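Local structure of polyketide synthase PksJ (Bacillus subtilis subsp. subtilis, 4J1Q) at residues A[101-106]-A[135-140]; A[109-114]-A[143-148]. The protein is a ketoreductase domain of the bacillaene assembly line that uses NADPH to reduce alpha- and beta-keto groups of polyketide intermediates stereoselectively. One frame throughout, in Å; residues are numbered along the deposited sequence.

Contact 1: A[101-106]-A[135-140]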
ATOM      1  N   ARG A 101      -4.089 -26.914   6.055  1.00 74.74           N
ATOM      2  CA  ARG A 101      -4.063 -28.037   6.976  1.00 78.69           C
ATOM      3  C   ARG A 101      -2.646 -28.300   7.474  1.00 77.35           C
ATOM      4  O   ARG A 101      -2.448 -28.568   8.651  1.00 81.33           O
ATOM      5  CB  ARG A 101      -4.649 -29.291   6.320  1.00 85.09           C
ATOM      6  CG  ARG A 101      -5.801 -29.927   7.091  1.00 94.41           C
ATOM      7  CD  ARG A 101      -6.865 -30.499   6.162  1.00101.25           C
ATOM      8  NE  ARG A 101      -7.444 -29.461   5.310  1.00109.42           N
ATOM      9  CZ  ARG A 101      -8.366 -29.666   4.378  1.00110.82           C
ATOM     10  NH1 ARG A 101      -8.863 -30.885   4.178  1.00104.86           N
ATOM     11  NH2 ARG A 101      -8.795 -28.641   3.651  1.00 99.56           N
ATOM     12  N   LYS A 102      -1.661 -28.177   6.595  1.00 74.29           N
ATOM     13  CA  LYS A 102      -0.264 -28.308   7.011  1.00 79.73           C
ATOM     14  C   LYS A 102       0.107 -27.279   8.079  1.00 78.87           C
ATOM     15  O   LYS A 102       0.620 -27.629   9.147  1.00 77.48           O
ATOM     16  CB  LYS A 102       0.671 -28.169   5.818  1.00 83.36           C
ATOM     17  CG  LYS A 102       0.554 -29.280   4.792  1.00 93.39           C
ATOM     18  CD  LYS A 102       1.584 -29.068   3.691  1.00109.50           C
ATOM     19  CE  LYS A 102       1.543 -30.180   2.654  1.00128.07           C
ATOM     20  NZ  LYS A 102       2.508 -29.913   1.551  1.00142.55           N
ATOM     21  N   LEU A 103      -0.137 -26.007   7.778  1.00 74.82           N
ATOM     22  CA  LEU A 103       0.198 -24.942   8.708  1.00 72.75           C
ATOM     23  C   LEU A 103      -0.326 -25.295  10.087  1.00 73.90           C
ATOM     24  O   LEU A 103       0.301 -25.012  11.080  1.00 73.53           O
ATOM     25  CB  LEU A 103      -0.398 -23.612   8.246  1.00 75.56           C
ATOM     26  CG  LEU A 103       0.192 -23.036   6.952  1.00 73.78           C
ATOM     27  CD1 LEU A 103      -0.485 -21.724   6.601  1.00 74.01           C
ATOM     28  CD2 LEU A 103       1.695 -22.834   7.083  1.00 79.68           C
ATOM     29  N   SER A 104      -1.482 -25.932  10.146  1.00 76.97           N
ATOM     30  CA  SER A 104      -1.991 -26.370  11.427  1.00 78.89           C
ATOM     31  C   SER A 104      -1.014 -27.367  12.021  1.00 77.84           C
ATOM     32  O   SER A 104      -0.646 -27.262  13.182  1.00 76.65           O
ATOM     33  CB  SER A 104      -3.378 -26.997  11.294  1.00 76.86           C
ATOM     34  OG  SER A 104      -3.802 -27.536  12.530  1.00 80.12           O
ATOM     35  N   ALA A 105      -0.542 -28.289  11.191  1.00 82.59           N
ATOM     36  CA  ALA A 105       0.262 -29.410  11.668  1.00 83.95           C
ATOM     37  C   ALA A 105       1.649 -28.965  12.099  1.00 87.79           C
ATOM     38  O   ALA A 105       2.132 -29.369  13.157  1.00 96.87           O
ATOM     39  CB  ALA A 105       0.362 -30.494  10.606  1.00 83.75           C
ATOM     40  N   GLY A 106       2.305 -28.161  11.267  1.00 83.71           N
ATOM     41  CA  GLY A 106       3.731 -27.917  11.430  1.00 74.52           C
ATOM     42  C   GLY A 106       4.214 -26.663  10.729  1.00 78.38           C
ATOM     43  O   GLY A 106       3.491 -26.065   9.913  1.00 74.02           O
ATOM     44  N   ILE A 135       0.099 -13.513  10.661  1.00 43.64           N
ATOM     45  CA  ILE A 135      -0.835 -13.289  11.761  1.00 47.93           C
ATOM     46  C   ILE A 135      -1.913 -14.390  11.828  1.00 48.93           C
ATOM     47  O   ILE A 135      -2.262 -14.870  12.913  1.00 49.69           O
ATOM     48  CB  ILE A 135      -1.492 -11.895  11.669  1.00 50.61           C
ATOM     49  CG1 ILE A 135      -0.451 -10.791  11.957  1.00 50.35           C
ATOM     50  CG2 ILE A 135      -2.663 -11.801  12.632  1.00 49.90           C
ATOM     51  CD1 ILE A 135      -0.883  -9.408  11.491  1.00 44.73           C
ATOM     52  N   GLU A 136      -2.388 -14.828  10.666  1.00 45.39           N
ATOM     53  CA  GLU A 136      -3.478 -15.795  10.592  1.00 45.65           C
ATOM     54  C   GLU A 136      -2.968 -17.220  10.780  1.00 47.39           C
ATOM     55  O   GLU A 136      -3.717 -18.102  11.182  1.00 49.77           O
ATOM     56  CB  GLU A 136      -4.234 -15.662   9.259  1.00 41.33           C
ATOM     57  CG  GLU A 136      -5.040 -14.358   9.159  1.00 40.05           C
ATOM     58  CD  GLU A 136      -5.899 -14.271   7.894  1.00 36.66           C
ATOM     59  OE1 GLU A 136      -6.049 -15.298   7.199  1.00 35.55           O
ATOM     60  OE2 GLU A 136      -6.428 -13.169   7.584  1.00 34.75           O
ATOM     61  N   PHE A 137      -1.698 -17.442  10.465  1.00 45.36           N
ATOM     62  CA  PHE A 137      -1.114 -18.772  10.567  1.00 47.36           C
ATOM     63  C   PHE A 137       0.095 -18.794  11.519  1.00 49.20           C
ATOM     64  O   PHE A 137       1.199 -18.451  11.133  1.00 47.86           O
ATOM     65  CB  PHE A 137      -0.739 -19.307   9.172  1.00 47.08           C
ATOM     66  CG  PHE A 137      -1.904 -19.356   8.199  1.00 48.08           C
ATOM     67  CD1 PHE A 137      -1.907 -18.570   7.039  1.00 45.55           C
ATOM     68  CD2 PHE A 137      -3.015 -20.154   8.457  1.00 48.10           C
ATOM     69  CE1 PHE A 137      -2.968 -18.621   6.147  1.00 44.47           C
ATOM     70  CE2 PHE A 137      -4.109 -20.155   7.599  1.00 48.27           C
ATOM     71  CZ  PHE A 137      -4.088 -19.386   6.444  1.00 46.83           C
ATOM     72  N   SER A 138      -0.142 -19.184  12.771  1.00 54.31           N
ATOM     73  CA  SER A 138       0.886 -19.236  13.823  1.00 59.04           C
ATOM     74  C   SER A 138       2.288 -19.685  13.376  1.00 59.19           C
ATOM     75  O   SER A 138       3.291 -19.214  13.896  1.00 61.56           O
ATOM     76  CB  SER A 138       0.413 -20.157  14.968  1.00 63.96           C
ATOM     77  OG  SER A 138      -0.314 -19.451  15.954  1.00 70.17           O
ATOM     78  N   LYS A 139       2.355 -20.692  12.517  1.00 60.02           N
ATOM     79  CA  LYS A 139       3.577 -21.471  12.355  1.00 61.51           C
ATOM     80  C   LYS A 139       4.199 -21.245  10.988  1.00 57.64           C
ATOM     81  O   LYS A 139       5.014 -22.049  10.509  1.00 59.35           O
ATOM     82  CB  LYS A 139       3.285 -22.957  12.572  1.00 63.16           C
ATOM     83  CG  LYS A 139       2.673 -23.272  13.928  1.00 68.29           C
ATOM     84  CD  LYS A 139       2.737 -24.763  14.245  1.00 76.24           C
ATOM     85  CE  LYS A 139       1.953 -25.059  15.511  1.00 82.97           C
ATOM     86  NZ  LYS A 139       2.246 -26.409  16.063  1.00 94.52           N
ATOM     87  N   LEU A 140       3.818 -20.131  10.382  1.00 53.83           N
ATOM     88  CA  LEU A 140       4.342 -19.729   9.098  1.00 52.11           C
ATOM     89  C   LEU A 140       5.415 -18.663   9.284  1.00 49.38           C
ATOM     90  O   LEU A 140       5.262 -17.762  10.101  1.00 50.67           O
ATOM     91  CB  LEU A 140       3.208 -19.183   8.247  1.00 48.45           C
ATOM     92  CG  LEU A 140       3.581 -18.501   6.938  1.00 46.43           C
ATOM     93  CD1 LEU A 140       4.230 -19.504   6.017  1.00 46.92           C
ATOM     94  CD2 LEU A 140       2.314 -17.946   6.297  1.00 45.14           C
TER

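Contact 2: A[109-114]-A[143-148]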
ATOM      1  N   ILE A 109       8.058 -22.309   5.744  1.00 54.95           N
ATOM      2  CA  ILE A 109       8.750 -21.121   5.310  1.00 53.72           C
ATOM      3  C   ILE A 109       8.441 -20.858   3.835  1.00 53.06           C
ATOM      4  O   ILE A 109       8.533 -21.768   2.999  1.00 52.81           O
ATOM      5  CB  ILE A 109      10.278 -21.243   5.514  1.00 57.90           C
ATOM      6  CG1 ILE A 109      10.941 -19.904   5.192  1.00 59.03           C
ATOM      7  CG2 ILE A 109      10.849 -22.337   4.618  1.00 60.21           C
ATOM      8  CD1 ILE A 109      12.326 -19.713   5.786  1.00 67.79           C
ATOM      9  N   ILE A 110       7.924 -19.657   3.556  1.00 49.03           N
ATOM     10  CA  ILE A 110       7.850 -19.161   2.188  1.00 48.80           C
ATOM     11  C   ILE A 110       8.776 -17.978   2.019  1.00 48.78           C
ATOM     12  O   ILE A 110       8.764 -17.058   2.833  1.00 45.36           O
ATOM     13  CB  ILE A 110       6.434 -18.708   1.805  1.00 48.25           C
ATOM     14  CG1 ILE A 110       5.396 -19.609   2.455  1.00 56.28           C
ATOM     15  CG2 ILE A 110       6.272 -18.684   0.291  1.00 45.73           C
ATOM     16  CD1 ILE A 110       3.980 -19.220   2.104  1.00 57.09           C
ATOM     17  N   GLN A 111       9.540 -17.993   0.933  1.00 48.66           N
ATOM     18  CA  GLN A 111      10.385 -16.878   0.573  1.00 49.38           C
ATOM     19  C   GLN A 111      10.036 -16.426  -0.830  1.00 51.17           C
ATOM     20  O   GLN A 111      10.042 -17.233  -1.783  1.00 54.87           O
ATOM     21  CB  GLN A 111      11.851 -17.283   0.611  1.00 51.12           C
ATOM     22  CG  GLN A 111      12.256 -17.988   1.892  1.00 54.74           C
ATOM     23  CD  GLN A 111      13.734 -18.330   1.914  1.00 57.16           C
ATOM     24  OE1 GLN A 111      14.207 -19.095   1.075  1.00 58.23           O
ATOM     25  NE2 GLN A 111      14.475 -17.731   2.843  1.00 53.58           N
ATOM     26  N   ALA A 112       9.733 -15.139  -0.955  1.00 44.85           N
ATOM     27  CA  ALA A 112       9.417 -14.567  -2.249  1.00 44.99           C
ATOM     28  C   ALA A 112      10.638 -13.873  -2.768  1.00 46.65           C
ATOM     29  O   ALA A 112      11.302 -13.116  -2.043  1.00 45.18           O
ATOM     30  CB  ALA A 112       8.259 -13.595  -2.150  1.00 41.92           C
ATOM     31  N   ILE A 113      10.977 -14.179  -4.015  1.00 48.09           N
ATOM     32  CA  ILE A 113      12.123 -13.553  -4.631  1.00 50.59           C
ATOM     33  C   ILE A 113      11.648 -12.529  -5.628  1.00 48.88           C
ATOM     34  O   ILE A 113      10.916 -12.846  -6.558  1.00 49.71           O
ATOM     35  CB  ILE A 113      13.049 -14.580  -5.295  1.00 50.73           C
ATOM     36  CG1 ILE A 113      13.157 -15.831  -4.420  1.00 54.59           C
ATOM     37  CG2 ILE A 113      14.419 -13.985  -5.500  1.00 52.94           C
ATOM     38  CD1 ILE A 113      13.775 -15.632  -3.051  1.00 54.13           C
ATOM     39  N   VAL A 114      11.914 -11.278  -5.302  1.00 49.34           N
ATOM     40  CA  VAL A 114      11.512 -10.165  -6.141  1.00 50.80           C
ATOM     41  C   VAL A 114      12.805  -9.531  -6.639  1.00 55.80           C
ATOM     42  O   VAL A 114      13.679  -9.170  -5.829  1.00 52.93           O
ATOM     43  CB  VAL A 114      10.674  -9.135  -5.340  1.00 47.14           C
ATOM     44  CG1 VAL A 114      10.051  -8.069  -6.256  1.00 47.22           C
ATOM     45  CG2 VAL A 114       9.615  -9.854  -4.518  1.00 41.65           C
ATOM     46  N   GLN A 143       9.006 -14.505   4.110  1.00 40.89           N
ATOM     47  CA  GLN A 143       9.995 -13.475   3.823  1.00 40.44           C
ATOM     48  C   GLN A 143       9.892 -13.042   2.390  1.00 39.65           C
ATOM     49  O   GLN A 143       9.736 -13.858   1.497  1.00 39.20           O
ATOM     50  CB  GLN A 143      11.432 -13.959   4.104  1.00 41.77           C
ATOM     51  CG  GLN A 143      11.734 -14.186   5.573  1.00 44.80           C
ATOM     52  CD  GLN A 143      13.033 -14.963   5.818  1.00 50.83           C
ATOM     53  OE1 GLN A 143      13.495 -15.726   4.970  1.00 50.13           O
ATOM     54  NE2 GLN A 143      13.611 -14.777   6.998  1.00 52.08           N
ATOM     55  N   VAL A 144      10.025 -11.743   2.176  1.00 37.94           N
ATOM     56  CA  VAL A 144      10.136 -11.240   0.829  1.00 39.00           C
ATOM     57  C   VAL A 144      11.564 -10.770   0.640  1.00 39.48           C
ATOM     58  O   VAL A 144      12.137 -10.145   1.528  1.00 40.11           O
ATOM     59  CB  VAL A 144       9.136 -10.093   0.592  1.00 35.48           C
ATOM     60  CG1 VAL A 144       9.226  -9.123   1.752  1.00 41.18           C
ATOM     61  CG2 VAL A 144       9.422  -9.394  -0.722  1.00 33.70           C
ATOM     62  N   ILE A 145      12.188 -11.237  -0.430  1.00 41.36           N
ATOM     63  CA  ILE A 145      13.600 -10.995  -0.662  1.00 43.71           C
ATOM     64  C   ILE A 145      13.778 -10.335  -2.020  1.00 46.26           C
ATOM     65  O   ILE A 145      13.545 -10.955  -3.061  1.00 50.39           O
ATOM     66  CB  ILE A 145      14.400 -12.310  -0.621  1.00 46.78           C
ATOM     67  CG1 ILE A 145      14.441 -12.862   0.812  1.00 45.67           C
ATOM     68  CG2 ILE A 145      15.802 -12.097  -1.183  1.00 48.50           C
ATOM     69  CD1 ILE A 145      14.551 -14.369   0.880  1.00 46.83           C
ATOM     70  N   GLU A 146      14.190  -9.076  -1.999  1.00 47.09           N
ATOM     71  CA  GLU A 146      14.305  -8.281  -3.216  1.00 51.75           C
ATOM     72  C   GLU A 146      15.752  -8.339  -3.702  1.00 54.40           C
ATOM     73  O   GLU A 146      16.677  -8.126  -2.925  1.00 51.78           O
ATOM     74  CB  GLU A 146      13.910  -6.819  -2.936  1.00 47.77           C
ATOM     75  CG  GLU A 146      12.496  -6.646  -2.388  1.00 52.95           C
ATOM     76  CD  GLU A 146      12.261  -5.289  -1.715  1.00 53.63           C
ATOM     77  OE1 GLU A 146      12.626  -4.229  -2.295  1.00 49.44           O
ATOM     78  OE2 GLU A 146      11.674  -5.284  -0.610  1.00 53.71           O
ATOM     79  N   ILE A 147      15.950  -8.638  -4.981  1.00 60.84           N
ATOM     80  CA  ILE A 147      17.291  -8.903  -5.489  1.00 60.04           C
ATOM     81  C   ILE A 147      17.538  -8.108  -6.749  1.00 62.14           C
ATOM     82  O   ILE A 147      16.770  -8.200  -7.709  1.00 64.38           O
ATOM     83  CB  ILE A 147      17.476 -10.383  -5.822  1.00 64.75           C
ATOM     84  CG1 ILE A 147      17.338 -11.224  -4.556  1.00 64.46           C
ATOM     85  CG2 ILE A 147      18.821 -10.612  -6.511  1.00 68.22           C
ATOM     86  CD1 ILE A 147      17.311 -12.713  -4.818  1.00 65.44           C
ATOM     87  N   GLU A 148      18.634  -7.360  -6.754  1.00 65.95           N
ATOM     88  CA  GLU A 148      18.970  -6.458  -7.857  1.00 73.13           C
ATOM     89  C   GLU A 148      19.261  -7.190  -9.173  1.00 76.16           C
ATOM     90  O   GLU A 148      18.776  -6.783 -10.234  1.00 77.22           O
ATOM     91  CB  GLU A 148      20.147  -5.553  -7.470  1.00 76.44           C
ATOM     92  CG  GLU A 148      20.950  -5.013  -8.642  1.00 92.27           C
ATOM     93  CD  GLU A 148      20.470  -3.653  -9.130  1.00 96.60           C
ATOM     94  OE1 GLU A 148      20.095  -2.792  -8.301  1.00100.59           O
ATOM     95  OE2 GLU A 148      20.494  -3.430 -10.357  1.00107.39           O
TER

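Contact 1: A[101-106]-A[135-140]
Helix 100-105 and the end of helix 126-136 meet at the end of the N-terminal Rossmann-like half of the ketoreductase where strands 108-115 and 140-147 begin, with L103 laid over the F137 ring and K139 running beside the last turn of the shorter helix. One methyl of L103 does the work on the ring: CD1 stands over a face of F137 in a CH-pi contact, 3.5 Å from the ring centroid and 25° off the ring normal, displaced toward the rim on the CB side. One ring carbon, F137 CG, is modelled closer to L103 CD1 than carbons can sit, so the exact spacing is doubtful. The other branch, CD2, turns away from the ring to L140, coming to 4.1 Å from L140 CB. F137 is the first residue to leave helix 126-136 and opens a type I turn, closed by L140 N to F137 O at 3.2 Å; the turn carries K139 and L140 round to the start of strand 140-147. With its CG anti to its own carbonyl carbon (chi1 -57°) and the chain extended beyond, K139 lies along a row of main-chain oxygens: its CB is 3.9 Å from L103 O, its CE 4.1 Å from S104 O, and its NZ 4.1 Å from A105 O. Around the contact, K102 forms a salt bridge with E46, and the carboxylate of E136 accepts backbone N-H groups from I299 and G347, tying this helix end to loops of the reductase half. The pairing therefore combines a leucine-aromatic contact with a lysine at a helix C-terminus; its ammonium is too far from A105 O for direct bonding, but its charge would probably be favourable beside the partly negative carbonyl end.

Contact 2: A[109-114]-A[143-148]
The side-chain amides of Q111 and Q143 join above two neighbouring parallel strands of a Rossmann-type beta-alpha-beta unit, strand 108-115, helix 126-136 and strand 140-147. Q111 NE2 donates to Q143 OE1 at 3.1 Å, with a nearly straight N-H...O angle of 170°. The acceptor lies in the Q111 amide plane, and the two amide planes are turned only 24° from each other, so the groups stand side by side almost as one flat pair. Beneath them the main chains bond in parallel register, Q143 and I145 each using both N and O: Q143 N takes I110 O and its O receives A112 N at 2.8 Å, then I145 N takes A112 O and its O receives V114 N. Farther along the face that carries the two glutamines, I113 and I145 lie side by side, pointing the same way, with I113 CD1 4.2 Å from I145 CB.

Helix 156-164 packs on that face through L160, whose carbonyl O takes a second bond from Q111 NE2; H47 meets Q111 OE1, and D163 O receives Q143 NE2. These further bonds fix the rotation of both buried amides. The other face bears A112, V114, V144 and E146: helix 126-136 covers A112 and V144 with V126, F130 and S127, while E146 OE1 forms a salt bridge with R173. V144 has CG1 between its backbone N and carbonyl carbon (chi1 47°), which leaves CG2 anti to the N and 3.8 Å from V114 CG2.

How the contacts relate
Contact 2 lies in the strands and contact 1 at the turns that lead into them, their centres 20 Å apart. The chain visits them alternately: helix 100-105 runs into strand 108-115, and helix 126-136 passes through the F137-L140 turn into strand 140-147. They meet where L140 CD1 packs 3.7 Å from I110 CG1; there backbone bonds join K139 of the turn to I108, and I110 to T141 of strand 140-147. Contact 1 is partly exposed, contact 2 wholly buried. The NADPH pocket is built from residues between 209 and 391, so neither contact contributes to it; contact 1 borders that half, through E136 bonded to I299 and G347, I135 on A346 and F137 on I299.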